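L-Ribose isomerase (Acinetobacter, PDB 4Q0S) catalyses the isomerisation of the aldose L-ribose, probably to the ketose L-ribulose, in a cobalt-containing cupin barrel. Local coordinates at residues R20-W25 / L255-S260; R37-E42 / V212-S217; M133-S138 / F191-K196. All coordinates share one frame; numbering follows the deposited sequence.

Interaction 1. Residues R20-W25 / L255-S260; sequences REYDEW and LQTAIS
Tyr22 of the first helix meets Ile259, the next-to-last residue of the chain. Ile259 CB points at the helix and divides into two branches. CG2 brushes Tyr22 CB at 4.2 Å. CG1 stands anti to the carbonyl carbon (chi1 -55°) and leads over the ring, coming within 4.0 Å of Tyr22 CD1. CD1 completes the contact. It sits over the middle of the ring, 3.5 Å from the centroid and 12° off the normal. This is a CH-pi contact to one face of the tyrosine. Ile259 CD1 lies 3.6 Å from Tyr22 CG, and the farthest ring carbons, Tyr22 CE2 and Tyr22 CZ, are 4.0 Å from Ile259 CD1. Thr257 adds a looser touch, its CG2 being 4.3 Å from Tyr22 CE1 and oblique to the ring.

No hydrogen bond joins the two segments. The polar groups bond to residues 46 to 50, which lead into strand 50-52: Tyr22 OH to Asn46 O and Gly50 N, Thr257 OG1 to Gly50 O. On the helix, Arg20 NE and Glu24 OE2 form a salt bridge of 3.1 Å, one turn apart. Arg20 also pairs with Glu21 of the second subunit. The arrangement is plain packing of an extended C-terminal tail against helix 19-35, which precedes the strands of the cupin barrel.

Interaction 2. Residues R37-E42 / V212-S217; sequences RYPITE and VVREVS. With RB0 (D-ribitol), chain C.
Tyr38 and Arg214 make nearly all of this contact, with Tyr38 CD1 over one face of the Arg214 guanidinium; the guanidinium lies oblique to the ring. Tyr38 CD1 is 3.3 Å from Arg214 NH1, and Tyr38 CE1 is 3.6 Å from Arg214 NH2. The two planes are 59° apart, so the groups do not stack flat. The arginine chain turns at chi3 (-76°), which swings the guanidinium across to the tyrosine. This is the tight part, and it is buried. Pro39 CD lies over one face of the Tyr38 ring. The tyrosine hydroxyl is bonded to Asp103 and Ser79, which hold the far end of the ring. Arg214 has its salt-bridge partner in Glu127 of the third subunit, and the contact borders that subunit interface.

Strand 212-217 belongs to the cupin barrel, between strands 101-108 and 124-130. Loop 37-42 follows helix 19-35 and brings Tyr38 up to Arg214 of the strand. Arg37, with positive phi, is the C-prime residue of the Schellman motif that ends this helix.

The contact is looser toward Arg37. Its carbonyl O is 4.0 Å from Arg214 NH1, near the guanidinium plane but not bonded to it. The partly exposed Arg37 side chain extends to the fourth subunit, where NH2 is bonded to Ala35 O of that chain. The extended Glu215 side chain carries its carboxylate to the ribitol pocket. There its OE2 accepts a hydrogen bond of 3.2 Å from O3 of the D-ribitol of chain C, and the same oxygen also pairs with Lys104.

Interaction 3. Residues M133-S138 / F191-K196; sequences MEVFYS and FVMHRK. With RB0 (D-ribitol), chain D.
Met193 points its methyl group at Val135 and Tyr137, in a buried contact between two strands of the cupin barrel. Strand 132-137 lies in one sheet of the barrel, and strand 191-193 is the outermost strand of the other within this chain. Their local axes pass 10.6 Å apart, with N-to-C directions 31° from parallel. This is too far for backbone pairing, and side chains fill the space.

The Met193 chain bends at both chi2 and chi3, and this hook turns CE toward strand 132-137. Met193 CE and Val135 CG1 meet tip to tip at 3.9 Å. Tyr137 is crossed at a slant, with Met193 CE 3.7 Å from Tyr137 CB. Met193 SD is 5.3 Å from the centroid of the Tyr137 ring and 44° off the normal, an oblique Met-aromatic contact.

Phe191 meets the far end of the same tyrosine. Tyr137 OH lies at the edge of the Phe191 ring, 4.4 Å from Phe191 CZ. The hydroxyl is hydrogen-bonded to Pro156 O, which fixes this end of the tyrosine. No hydrogen bond crosses between the segments. Met193 also packs on His199, one of the four residues of the cobalt site.

A D-ribitol, that of chain D, rests on one face of the Phe191 ring. Its C5 stands above the ring, offset toward the rim. Between Phe191 and Met193, the backbone of Val192 holds the same sugar alcohol at two points. Val192 N donates to ribitol O4 at 2.8 Å in a nearly straight bond of 169°, and ribitol O5 donates to Val192 O at 2.6 Å.

How the interactions relate
Interactions 2 and 3 are buried, and interaction 1 is only partly so. Interaction 1 fastens the C-terminal tail to helix 19-35, and interaction 2 continues from the end of that helix to the barrel. Their nearest atoms are about 10 Å apart. Interactions 2 and 3 share the sheet containing strands 211-217 and 191-193, and they touch where Val213 CG2 packs on Met133 SD at 3.9 Å. Both also border the third subunit. The chemistry changes with place. Interaction 1 is apolar, interaction 2 sets a buried charge against a ring near a subunit interface, and interaction 3 is methionine and aromatic packing inside the barrel. Interactions 2 and 3 each bind a different ribitol.

Interaction 1. Residues R20-W25 / L255-S260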
loop_
_atom_site.group_PDB
_atom_site.type_symbol
_atom_site.label_atom_id
_atom_site.label_comp_id
_atom_site.label_asym_id
_atom_site.label_seq_id
_atom_site.Cartn_x
_atom_site.Cartn_y
_atom_site.Cartn_z
ATOM N N ARG A 20 -23.681 14.386 10.028
ATOM C CA ARG A 20 -23.232 14.079 8.678
ATOM C C ARG A 20 -21.791 14.546 8.447
ATOM O O ARG A 20 -20.978 13.817 7.874
ATOM C CB ARG A 20 -24.154 14.717 7.639
ATOM C CG ARG A 20 -23.701 14.469 6.206
ATOM C CD ARG A 20 -24.624 15.126 5.209
ATOM N NE ARG A 20 -24.055 15.143 3.867
ATOM C CZ ARG A 20 -24.700 15.589 2.794
ATOM N NH1 ARG A 20 -25.939 16.048 2.913
ATOM N NH2 ARG A 20 -24.105 15.596 1.607
ATOM N N GLU A 21 -21.466 15.756 8.889
ATOM C CA GLU A 21 -20.108 16.252 8.704
ATOM C C GLU A 21 -19.135 15.368 9.475
ATOM O O GLU A 21 -18.066 15.027 8.970
ATOM C CB GLU A 21 -19.975 17.699 9.186
ATOM C CG GLU A 21 -20.819 18.714 8.427
ATOM C CD GLU A 21 -20.741 20.093 9.060
ATOM O OE1 GLU A 21 -20.765 20.160 10.309
ATOM O OE2 GLU A 21 -20.664 21.099 8.323
ATOM N N TYR A 22 -19.517 14.980 10.690
ATOM C CA TYR A 22 -18.657 14.148 11.510
ATOM C C TYR A 22 -18.360 12.805 10.864
ATOM O O TYR A 22 -17.199 12.432 10.683
ATOM C CB TYR A 22 -19.274 13.896 12.884
ATOM C CG TYR A 22 -18.300 13.202 13.802
ATOM C CD1 TYR A 22 -17.311 13.926 14.461
ATOM C CD2 TYR A 22 -18.313 11.816 13.949
ATOM C CE1 TYR A 22 -16.354 13.286 15.244
ATOM C CE2 TYR A 22 -17.362 11.164 14.727
ATOM C CZ TYR A 22 -16.385 11.905 15.373
ATOM O OH TYR A 22 -15.447 11.275 16.156
ATOM N N ASP A 23 -19.414 12.071 10.529
ATOM C CA ASP A 23 -19.255 10.765 9.907
ATOM C C ASP A 23 -18.476 10.788 8.598
ATOM O O ASP A 23 -17.561 9.987 8.409
ATOM C CB ASP A 23 -20.618 10.117 9.682
ATOM C CG ASP A 23 -21.198 9.548 10.953
ATOM O OD1 ASP A 23 -20.678 9.877 12.040
ATOM O OD2 ASP A 23 -22.175 8.777 10.873
ATOM N N GLU A 24 -18.824 11.691 7.690
ATOM C CA GLU A 24 -18.115 11.738 6.417
ATOM C C GLU A 24 -16.630 12.006 6.664
ATOM O O GLU A 24 -15.766 11.430 6.004
ATOM C CB GLU A 24 -18.717 12.810 5.500
ATOM C CG GLU A 24 -20.212 12.629 5.257
ATOM C CD GLU A 24 -20.753 13.516 4.153
ATOM O OE1 GLU A 24 -20.217 14.630 3.962
ATOM O OE2 GLU A 24 -21.727 13.103 3.483
ATOM N N TRP A 25 -16.345 12.857 7.645
ATOM C CA TRP A 25 -14.973 13.208 7.998
ATOM C C TRP A 25 -14.230 12.006 8.576
ATOM O O TRP A 25 -13.187 11.596 8.065
ATOM C CB TRP A 25 -14.996 14.358 9.018
ATOM C CG TRP A 25 -13.659 14.860 9.491
ATOM C CD1 TRP A 25 -12.533 15.048 8.736
ATOM C CD2 TRP A 25 -13.347 15.362 10.802
ATOM N NE1 TRP A 25 -11.546 15.643 9.494
ATOM C CE2 TRP A 25 -12.021 15.847 10.763
ATOM C CE3 TRP A 25 -14.065 15.455 12.005
ATOM C CZ2 TRP A 25 -11.394 16.417 11.880
ATOM C CZ3 TRP A 25 -13.441 16.023 13.115
ATOM C CH2 TRP A 25 -12.118 16.496 13.043
ATOM N N LEU A 255 -11.295 17.067 25.008
ATOM C CA LEU A 255 -11.933 15.874 25.560
ATOM C C LEU A 255 -13.359 15.567 25.084
ATOM O O LEU A 255 -13.971 14.608 25.557
ATOM C CB LEU A 255 -11.917 15.947 27.092
ATOM C CG LEU A 255 -10.545 16.099 27.763
ATOM C CD1 LEU A 255 -10.728 16.214 29.267
ATOM C CD2 LEU A 255 -9.656 14.909 27.423
ATOM N N GLN A 256 -13.892 16.365 24.163
ATOM C CA GLN A 256 -15.246 16.119 23.660
ATOM C C GLN A 256 -15.607 16.930 22.423
ATOM O O GLN A 256 -15.336 18.129 22.350
ATOM C CB GLN A 256 -16.292 16.402 24.740
ATOM C CG GLN A 256 -17.719 16.158 24.256
ATOM C CD GLN A 256 -18.777 16.712 25.193
ATOM O OE1 GLN A 256 -18.884 16.293 26.347
ATOM N NE2 GLN A 256 -19.568 17.660 24.696
ATOM N N THR A 257 -16.236 16.266 21.459
ATOM C CA THR A 257 -16.649 16.913 20.223
ATOM C C THR A 257 -18.163 17.073 20.205
ATOM O O THR A 257 -18.902 16.107 20.394
ATOM C CB THR A 257 -16.233 16.089 18.993
ATOM O OG1 THR A 257 -14.825 15.832 19.045
ATOM C CG2 THR A 257 -16.557 16.846 17.712
ATOM N N ALA A 258 -18.620 18.297 19.974
ATOM C CA ALA A 258 -20.046 18.582 19.933
ATOM C C ALA A 258 -20.628 18.185 18.583
ATOM O O ALA A 258 -20.422 18.870 17.581
ATOM C CB ALA A 258 -20.286 20.062 20.192
ATOM N N ILE A 259 -21.349 17.070 18.558
ATOM C CA ILE A 259 -21.963 16.589 17.326
ATOM C C ILE A 259 -23.474 16.781 17.413
ATOM O O ILE A 259 -24.149 16.143 18.224
ATOM C CB ILE A 259 -21.643 15.096 17.090
ATOM C CG1 ILE A 259 -20.129 14.883 17.117
ATOM C CG2 ILE A 259 -22.203 14.648 15.740
ATOM C CD1 ILE A 259 -19.700 13.428 17.059
ATOM N N SER A 260 -23.999 17.670 16.579
ATOM C CA SER A 260 -25.427 17.954 16.568
ATOM C C SER A 260 -26.154 17.054 15.575
ATOM O O SER A 260 -26.695 17.584 14.582
ATOM C CB SER A 260 -25.670 19.423 16.219
ATOM O OG SER A 260 -25.133 19.744 14.946
ATOM O OXT SER A 260 -26.165 15.825 15.801
#

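Interaction 2. Residues R37-E42 / V212-S217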
loop_
_atom_site.group_PDB
_atom_site.type_symbol
_atom_site.label_atom_id
_atom_site.label_comp_id
_atom_site.label_asym_id
_atom_site.label_seq_id
_atom_site.Cartn_x
_atom_site.Cartn_y
_atom_site.Cartn_z
ATOM N N ARG A 37 -2.816 0.698 5.173
ATOM C CA ARG A 37 -2.548 -0.461 6.020
ATOM C C ARG A 37 -2.463 -0.226 7.525
ATOM O O ARG A 37 -1.716 -0.924 8.214
ATOM C CB ARG A 37 -1.276 -1.185 5.552
ATOM C CG ARG A 37 -1.297 -1.633 4.084
ATOM C CD ARG A 37 -0.031 -2.428 3.748
ATOM N NE ARG A 37 -0.011 -2.900 2.362
ATOM C CZ ARG A 37 -0.743 -3.910 1.899
ATOM N NH1 ARG A 37 -1.562 -4.565 2.708
ATOM N NH2 ARG A 37 -0.646 -4.275 0.631
ATOM N N TYR A 38 -3.205 0.746 8.050
ATOM C CA TYR A 38 -3.193 0.943 9.500
ATOM C C TYR A 38 -4.329 0.030 9.989
ATOM O O TYR A 38 -5.417 0.022 9.410
ATOM C CB TYR A 38 -3.469 2.404 9.885
ATOM C CG TYR A 38 -3.122 2.682 11.334
ATOM C CD1 TYR A 38 -1.788 2.800 11.744
ATOM C CD2 TYR A 38 -4.115 2.737 12.309
ATOM C CE1 TYR A 38 -1.456 2.961 13.095
ATOM C CE2 TYR A 38 -3.796 2.891 13.659
ATOM C CZ TYR A 38 -2.465 3.002 14.047
ATOM O OH TYR A 38 -2.154 3.136 15.389
ATOM N N PRO A 39 -4.089 -0.753 11.052
ATOM C CA PRO A 39 -5.102 -1.669 11.590
ATOM C C PRO A 39 -6.244 -1.001 12.348
ATOM O O PRO A 39 -6.287 -1.034 13.576
ATOM C CB PRO A 39 -4.280 -2.591 12.484
ATOM C CG PRO A 39 -3.260 -1.635 13.060
ATOM C CD PRO A 39 -2.841 -0.827 11.838
ATOM N N ILE A 40 -7.171 -0.405 11.609
ATOM C CA ILE A 40 -8.313 0.267 12.207
ATOM C C ILE A 40 -9.487 -0.686 12.433
ATOM O O ILE A 40 -10.030 -1.253 11.488
ATOM C CB ILE A 40 -8.766 1.441 11.319
ATOM C CG1 ILE A 40 -7.664 2.509 11.286
ATOM C CG2 ILE A 40 -10.084 2.019 11.835
ATOM C CD1 ILE A 40 -8.012 3.723 10.477
ATOM N N THR A 41 -9.863 -0.861 13.694
ATOM C CA THR A 41 -10.975 -1.728 14.067
ATOM C C THR A 41 -12.249 -0.894 14.185
ATOM O O THR A 41 -12.193 0.334 14.180
ATOM C CB THR A 41 -10.714 -2.412 15.421
ATOM O OG1 THR A 41 -10.456 -1.411 16.415
ATOM C CG2 THR A 41 -9.516 -3.344 15.326
ATOM N N GLU A 42 -13.395 -1.560 14.292
ATOM C CA GLU A 42 -14.669 -0.856 14.401
ATOM C C GLU A 42 -14.738 0.066 15.604
ATOM O O GLU A 42 -15.194 1.198 15.495
ATOM C CB GLU A 42 -15.826 -1.848 14.479
ATOM C CG GLU A 42 -16.200 -2.469 13.160
ATOM C CD GLU A 42 -17.309 -3.492 13.307
ATOM O OE1 GLU A 42 -18.379 -3.133 13.850
ATOM O OE2 GLU A 42 -17.107 -4.649 12.880
ATOM N N VAL A 212 -1.145 12.131 6.939
ATOM C CA VAL A 212 -1.431 10.931 7.712
ATOM C C VAL A 212 -0.133 10.571 8.414
ATOM O O VAL A 212 0.896 10.350 7.763
ATOM C CB VAL A 212 -1.889 9.751 6.812
ATOM C CG1 VAL A 212 -2.264 8.538 7.683
ATOM C CG2 VAL A 212 -3.085 10.170 5.981
ATOM N N VAL A 213 -0.179 10.522 9.741
ATOM C CA VAL A 213 1.015 10.228 10.524
ATOM C C VAL A 213 0.789 9.141 11.557
ATOM O O VAL A 213 -0.229 9.114 12.246
ATOM C CB VAL A 213 1.511 11.489 11.281
ATOM C CG1 VAL A 213 2.828 11.186 12.024
ATOM C CG2 VAL A 213 1.708 12.635 10.306
ATOM N N ARG A 214 1.756 8.248 11.668
ATOM C CA ARG A 214 1.681 7.185 12.646
ATOM C C ARG A 214 2.471 7.656 13.875
ATOM O O ARG A 214 3.653 7.988 13.775
ATOM C CB ARG A 214 2.296 5.912 12.057
ATOM C CG ARG A 214 2.258 4.705 12.974
ATOM C CD ARG A 214 2.974 3.526 12.321
ATOM N NE ARG A 214 2.187 2.879 11.267
ATOM C CZ ARG A 214 1.524 1.736 11.437
ATOM N NH1 ARG A 214 0.833 1.209 10.435
ATOM N NH2 ARG A 214 1.558 1.121 12.614
ATOM N N GLU A 215 1.812 7.723 15.028
ATOM C CA GLU A 215 2.506 8.135 16.239
ATOM C C GLU A 215 2.735 6.953 17.163
ATOM O O GLU A 215 1.819 6.181 17.440
ATOM C CB GLU A 215 1.725 9.211 17.005
ATOM C CG GLU A 215 2.418 9.602 18.322
ATOM C CD GLU A 215 1.637 10.611 19.134
ATOM O OE1 GLU A 215 1.480 11.749 18.657
ATOM O OE2 GLU A 215 1.180 10.265 20.250
ATOM N N VAL A 216 3.973 6.812 17.621
ATOM C CA VAL A 216 4.345 5.759 18.548
ATOM C C VAL A 216 4.894 6.514 19.752
ATOM O O VAL A 216 5.934 7.165 19.668
ATOM C CB VAL A 216 5.428 4.826 17.948
ATOM C CG1 VAL A 216 5.987 3.921 19.020
ATOM C CG2 VAL A 216 4.819 3.980 16.841
ATOM N N SER A 217 4.180 6.450 20.867
ATOM C CA SER A 217 4.612 7.181 22.046
ATOM C C SER A 217 4.427 6.364 23.306
ATOM O O SER A 217 4.038 5.193 23.254
ATOM C CB SER A 217 3.789 8.459 22.174
ATOM O OG SER A 217 2.469 8.139 22.583
HETATM C C1 RB0 C . -3.028 15.460 20.493
HETATM O O1 RB0 C . -4.300 15.846 20.985
HETATM C C2 RB0 C . -2.750 14.016 20.882
HETATM O O2 RB0 C . -2.477 13.933 22.279
HETATM C C3 RB0 C . -1.574 13.450 20.058
HETATM O O3 RB0 C . -1.473 12.049 20.264
HETATM C C4 RB0 C . -0.232 14.116 20.381
HETATM O O4 RB0 C . -0.291 14.731 21.659
HETATM C C5 RB0 C . 0.110 15.156 19.318
HETATM O O5 RB0 C . 1.431 15.654 19.525
#

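Interaction 3. Residues M133-S138 / F191-K196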
loop_
_atom_site.group_PDB
_atom_site.type_symbol
_atom_site.label_atom_id
_atom_site.label_comp_id
_atom_site.label_asym_id
_atom_site.label_seq_id
_atom_site.Cartn_x
_atom_site.Cartn_y
_atom_site.Cartn_z
ATOM N N MET A 133 4.495 16.556 6.907
ATOM C CA MET A 133 4.187 17.097 8.209
ATOM C C MET A 133 5.104 18.243 8.595
ATOM O O MET A 133 6.331 18.102 8.604
ATOM C CB MET A 133 4.280 15.970 9.233
ATOM C CG MET A 133 4.072 16.375 10.666
ATOM S SD MET A 133 4.500 14.989 11.723
ATOM C CE MET A 133 3.431 15.283 13.157
ATOM N N GLU A 134 4.502 19.389 8.895
ATOM C CA GLU A 134 5.267 20.550 9.313
ATOM C C GLU A 134 5.121 20.657 10.818
ATOM O O GLU A 134 4.034 20.924 11.342
ATOM C CB GLU A 134 4.768 21.817 8.612
ATOM C CG GLU A 134 5.179 21.867 7.145
ATOM C CD GLU A 134 4.876 23.199 6.477
ATOM O OE1 GLU A 134 5.806 23.782 5.886
ATOM O OE2 GLU A 134 3.721 23.660 6.532
ATOM N N VAL A 135 6.229 20.415 11.505
ATOM C CA VAL A 135 6.266 20.443 12.958
ATOM C C VAL A 135 6.888 21.735 13.464
ATOM O O VAL A 135 7.913 22.193 12.960
ATOM C CB VAL A 135 7.083 19.244 13.512
ATOM C CG1 VAL A 135 6.919 19.149 15.026
ATOM C CG2 VAL A 135 6.627 17.951 12.847
ATOM N N PHE A 136 6.240 22.324 14.459
ATOM C CA PHE A 136 6.711 23.551 15.075
ATOM C C PHE A 136 6.941 23.136 16.518
ATOM O O PHE A 136 6.089 22.476 17.118
ATOM C CB PHE A 136 5.623 24.628 14.981
ATOM C CG PHE A 136 5.065 24.798 13.591
ATOM C CD1 PHE A 136 5.768 25.511 12.619
ATOM C CD2 PHE A 136 3.859 24.197 13.238
ATOM C CE1 PHE A 136 5.278 25.621 11.314
ATOM C CE2 PHE A 136 3.362 24.300 11.940
ATOM C CZ PHE A 136 4.073 25.013 10.974
ATOM N N TYR A 137 8.095 23.487 17.075
ATOM C CA TYR A 137 8.371 23.099 18.444
ATOM C C TYR A 137 9.429 23.946 19.136
ATOM O O TYR A 137 10.151 24.716 18.503
ATOM C CB TYR A 137 8.812 21.636 18.493
ATOM C CG TYR A 137 10.149 21.388 17.829
ATOM C CD1 TYR A 137 10.264 21.355 16.442
ATOM C CD2 TYR A 137 11.304 21.192 18.591
ATOM C CE1 TYR A 137 11.489 21.127 15.823
ATOM C CE2 TYR A 137 12.539 20.970 17.983
ATOM C CZ TYR A 137 12.624 20.935 16.600
ATOM O OH TYR A 137 13.828 20.690 15.984
ATOM N N SER A 138 9.503 23.779 20.453
ATOM C CA SER A 138 10.476 24.478 21.281
ATOM C C SER A 138 11.592 23.476 21.549
ATOM O O SER A 138 11.352 22.410 22.111
ATOM C CB SER A 138 9.846 24.910 22.605
ATOM O OG SER A 138 10.813 25.538 23.435
ATOM N N PHE A 191 10.943 10.552 13.952
ATOM C CA PHE A 191 11.205 11.818 14.631
ATOM C C PHE A 191 10.709 11.811 16.068
ATOM O O PHE A 191 9.514 11.629 16.317
ATOM C CB PHE A 191 10.529 12.971 13.887
ATOM C CG PHE A 191 11.021 14.322 14.309
ATOM C CD1 PHE A 191 12.084 14.925 13.645
ATOM C CD2 PHE A 191 10.439 14.986 15.393
ATOM C CE1 PHE A 191 12.565 16.176 14.053
ATOM C CE2 PHE A 191 10.911 16.230 15.808
ATOM C CZ PHE A 191 11.976 16.825 15.136
ATOM N N VAL A 192 11.624 12.033 17.008
ATOM C CA VAL A 192 11.286 12.028 18.429
ATOM C C VAL A 192 10.958 13.394 19.031
ATOM O O VAL A 192 11.711 14.356 18.889
ATOM C CB VAL A 192 12.438 11.399 19.266
ATOM C CG1 VAL A 192 12.127 11.488 20.758
ATOM C CG2 VAL A 192 12.633 9.948 18.856
ATOM N N MET A 193 9.818 13.469 19.703
ATOM C CA MET A 193 9.404 14.695 20.373
ATOM C C MET A 193 9.422 14.337 21.856
ATOM O O MET A 193 8.490 13.710 22.361
ATOM C CB MET A 193 7.990 15.100 19.947
ATOM C CG MET A 193 7.478 16.391 20.598
ATOM S SD MET A 193 8.538 17.831 20.256
ATOM C CE MET A 193 8.437 17.930 18.436
ATOM N N HIS A 194 10.497 14.711 22.549
ATOM C CA HIS A 194 10.604 14.394 23.969
ATOM C C HIS A 194 9.519 15.060 24.791
ATOM O O HIS A 194 9.004 16.126 24.434
ATOM C CB HIS A 194 11.969 14.815 24.528
ATOM C CG HIS A 194 13.104 13.952 24.074
ATOM N ND1 HIS A 194 13.119 12.585 24.256
ATOM C CD2 HIS A 194 14.273 14.264 23.468
ATOM C CE1 HIS A 194 14.251 12.092 23.782
ATOM N NE2 HIS A 194 14.968 13.090 23.298
ATOM N N ARG A 195 9.173 14.414 25.898
ATOM C CA ARG A 195 8.183 14.948 26.808
ATOM C C ARG A 195 8.691 16.307 27.294
ATOM O O ARG A 195 9.890 16.575 27.257
ATOM C CB ARG A 195 8.010 14.002 27.996
ATOM C CG ARG A 195 9.315 13.692 28.720
ATOM C CD ARG A 195 9.076 12.867 29.970
ATOM N NE ARG A 195 8.769 11.471 29.674
ATOM C CZ ARG A 195 9.677 10.561 29.337
ATOM N NH1 ARG A 195 10.955 10.899 29.253
ATOM N NH2 ARG A 195 9.307 9.311 29.095
ATOM N N LYS A 196 7.760 17.148 27.736
ATOM C CA LYS A 196 8.030 18.487 28.252
ATOM C C LYS A 196 8.421 19.505 27.188
ATOM O O LYS A 196 8.814 20.626 27.505
ATOM C CB LYS A 196 9.085 18.432 29.368
ATOM C CG LYS A 196 8.575 17.732 30.633
ATOM C CD LYS A 196 9.626 17.706 31.730
ATOM C CE LYS A 196 9.045 17.202 33.047
ATOM N NZ LYS A 196 8.531 15.817 32.919
HETATM C C1 RB0 D . 16.984 11.716 14.317
HETATM O O1 RB0 D . 17.294 10.641 13.451
HETATM C C2 RB0 D . 15.707 12.381 13.839
HETATM O O2 RB0 D . 15.867 12.762 12.481
HETATM C C3 RB0 D . 15.395 13.618 14.685
HETATM O O3 RB0 D . 16.445 14.567 14.570
HETATM C C4 RB0 D . 15.156 13.295 16.160
HETATM O O4 RB0 D . 14.283 12.181 16.274
HETATM C C5 RB0 D . 14.544 14.510 16.847
HETATM O O5 RB0 D . 14.229 14.206 18.192
#